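Local atomic coordinates of conserved hypothetical protein (Pseudomonas aeruginosa PAO1, PDB entry 1TE5), a protein that is of unknown function but, as a predicted class-II glutamine amidotransferase of the Ntn-hydrolase type, probably releases ammonia from glutamine for transfer to an acceptor. Residues I174-G177 with D178-F181. Residues are numbered along the deposited sequence; the frame is centred on the assembly and turned at random.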
ATOM      1  N   ILE A 174      -7.313  -8.941  11.751  1.00 25.03           N
ATOM      2  CA  ILE A 174      -6.704  -7.641  12.022  1.00 24.49           C
ATOM      3  C   ILE A 174      -5.272  -7.861  12.498  1.00 21.43           C
ATOM      4  O   ILE A 174      -4.986  -8.838  13.183  1.00 20.77           O
ATOM      5  CB  ILE A 174      -7.508  -6.871  13.085  1.00 21.23           C
ATOM      6  CG1 ILE A 174      -8.971  -6.778  12.648  1.00 27.57           C
ATOM      7  CG2 ILE A 174      -6.920  -5.483  13.270  1.00 21.71           C
ATOM      8  CD1 ILE A 174      -9.911  -6.344  13.728  1.00 28.70           C
ATOM      9  N   SER A 175      -4.386  -6.932  12.164  1.00 24.94           N
ATOM     10  CA  SER A 175      -3.018  -7.088  12.563  1.00 24.42           C
ATOM     11  C   SER A 175      -2.316  -5.756  12.562  1.00 26.26           C
ATOM     12  O   SER A 175      -2.748  -4.835  11.866  1.00 27.26           O
ATOM     13  CB  SER A 175      -2.307  -8.039  11.601  1.00 23.90           C
ATOM     14  OG  SER A 175      -0.917  -8.130  11.853  1.00 28.33           O
ATOM     15  N   ASP A 176      -1.354  -5.599  13.450  1.00 23.48           N
ATOM     16  CA  ASP A 176      -0.543  -4.390  13.431  1.00 23.98           C
ATOM     17  C   ASP A 176       0.887  -4.742  12.965  1.00 23.62           C
ATOM     18  O   ASP A 176       1.822  -3.945  13.101  1.00 25.90           O
ATOM     19  CB  ASP A 176      -0.481  -3.837  14.862  1.00 20.71           C
ATOM     20  CG  ASP A 176       0.501  -4.530  15.804  1.00 26.93           C
ATOM     21  OD1 ASP A 176       0.848  -5.709  15.580  1.00 27.37           O
ATOM     22  OD2 ASP A 176       0.920  -3.886  16.794  1.00 31.16           O
ATOM     23  N   GLY A 177       1.035  -5.960  12.443  1.00 26.94           N
ATOM     24  CA  GLY A 177       2.320  -6.427  11.965  1.00 28.37           C
ATOM     25  C   GLY A 177       2.989  -7.367  12.945  1.00 30.13           C
ATOM     26  O   GLY A 177       3.937  -8.062  12.583  1.00 31.88           O
ATOM     27  N   ASP A 178       2.559  -7.313  14.205  1.00 26.38           N
ATOM     28  CA  ASP A 178       3.095  -8.177  15.259  1.00 28.10           C
ATOM     29  C   ASP A 178       2.155  -9.372  15.398  1.00 24.74           C
ATOM     30  O   ASP A 178       2.470 -10.495  15.004  1.00 23.83           O
ATOM     31  CB  ASP A 178       3.141  -7.450  16.626  1.00 30.53           C
ATOM     32  CG  ASP A 178       4.267  -6.430  16.737  1.00 31.88           C
ATOM     33  OD1 ASP A 178       4.115  -5.481  17.546  1.00 36.29           O
ATOM     34  OD2 ASP A 178       5.299  -6.587  16.056  1.00 27.65           O
ATOM     35  N   TRP A 179       1.035  -9.108  16.056  1.00 23.05           N
ATOM     36  CA  TRP A 179       0.015 -10.098  16.298  1.00 21.65           C
ATOM     37  C   TRP A 179      -1.017 -10.094  15.186  1.00 22.60           C
ATOM     38  O   TRP A 179      -1.144  -9.127  14.435  1.00 23.20           O
ATOM     39  CB  TRP A 179      -0.673  -9.809  17.634  1.00 20.83           C
ATOM     40  CG  TRP A 179      -0.977  -8.353  17.836  1.00 18.19           C
ATOM     41  CD1 TRP A 179      -0.212  -7.442  18.510  1.00 16.57           C
ATOM     42  CD2 TRP A 179      -2.097  -7.627  17.305  1.00 21.45           C
ATOM     43  NE1 TRP A 179      -0.786  -6.193  18.424  1.00 20.77           N
ATOM     44  CE2 TRP A 179      -1.941  -6.280  17.689  1.00 20.14           C
ATOM     45  CE3 TRP A 179      -3.206  -7.982  16.531  1.00 21.77           C
ATOM     46  CZ2 TRP A 179      -2.853  -5.293  17.331  1.00 19.48           C
ATOM     47  CZ3 TRP A 179      -4.110  -6.999  16.173  1.00 23.96           C
ATOM     48  CH2 TRP A 179      -3.927  -5.671  16.571  1.00 24.29           C
ATOM     49  N   LEU A 180      -1.802 -11.158  15.138  1.00 26.11           N
ATOM     50  CA  LEU A 180      -2.838 -11.292  14.141  1.00 25.14           C
ATOM     51  C   LEU A 180      -4.100 -11.674  14.875  1.00 25.48           C
ATOM     52  O   LEU A 180      -4.221 -12.790  15.364  1.00 23.37           O
ATOM     53  CB  LEU A 180      -2.447 -12.373  13.127  1.00 27.86           C
ATOM     54  CG  LEU A 180      -3.403 -12.784  12.007  1.00 25.90           C
ATOM     55  CD1 LEU A 180      -4.168 -11.604  11.475  1.00 29.13           C
ATOM     56  CD2 LEU A 180      -2.592 -13.423  10.904  1.00 25.39           C
ATOM     57  N   PHE A 181      -5.004 -10.715  15.015  1.00 26.06           N
ATOM     58  CA  PHE A 181      -6.272 -10.928  15.685  1.00 25.02           C
ATOM     59  C   PHE A 181      -7.254 -11.595  14.728  1.00 25.82           C
ATOM     60  O   PHE A 181      -7.422 -11.174  13.588  1.00 21.76           O
ATOM     61  CB  PHE A 181      -6.830  -9.596  16.176  1.00 24.57           C
ATOM     62  CG  PHE A 181      -8.147  -9.705  16.889  1.00 26.53           C
ATOM     63  CD1 PHE A 181      -9.301  -9.178  16.323  1.00 26.57           C
ATOM     64  CD2 PHE A 181      -8.228 -10.306  18.137  1.00 27.45           C
ATOM     65  CE1 PHE A 181     -10.515  -9.244  16.987  1.00 29.83           C
ATOM     66  CE2 PHE A 181      -9.446 -10.377  18.812  1.00 31.44           C
ATOM     67  CZ  PHE A 181     -10.589  -9.844  18.233  1.00 31.79           C
TER
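A beta hairpin between antiparallel strands 171-175 and 180-183, in a sheet of the glutamine amidotransferase domain, turns round here, with Ile174 and Phe181 as its last firmly hydrogen-bonded pair. Ile174 N gives a nearly straight bond to Phe181 O (2.9 Å), and Phe181 N returns one to Ile174 O. Their apolar side chains lie side by side on the face that packs against helix 150-165, where CD1 of Ile174 meets the ring edge of Phe181 at CD1, 3.9 Å away.

Beyond this pair, side chains take over the bonding. Ser175 suits its place because one hydroxyl can do two jobs: OG, anti to the backbone N (chi1 174°), donates to Trp179 O at 2.8 Å and accepts from Gly177 N, closing an ST turn. In Asp176, OD1 alone takes the two N-H groups that follow the bend: Asp178 N at 2.7 Å, arriving on the anti side and well out of the carboxylate plane, and, weakly, Trp179 N. The same carboxylate lies stacked over one face of the Trp179 indole, the planes 24° apart, with OD1 3.3 Å above the ring plane and offset toward the rim, while Trp103 meets that indole edge-to-face. Gly177 has a positive phi, a backbone shape that glycine, with no side chain to crowd the preceding carbonyl oxygen, adopts easily.

Asp178 brings a second negative charge close to Asp176; its OD2 forms a salt bridge with Arg101, which also touches Asp176 and would be expected to ease the repulsion. The two carboxylates are turned 75° against each other, with Asp176 OD2 standing 3.6 Å from Asp178 OD1.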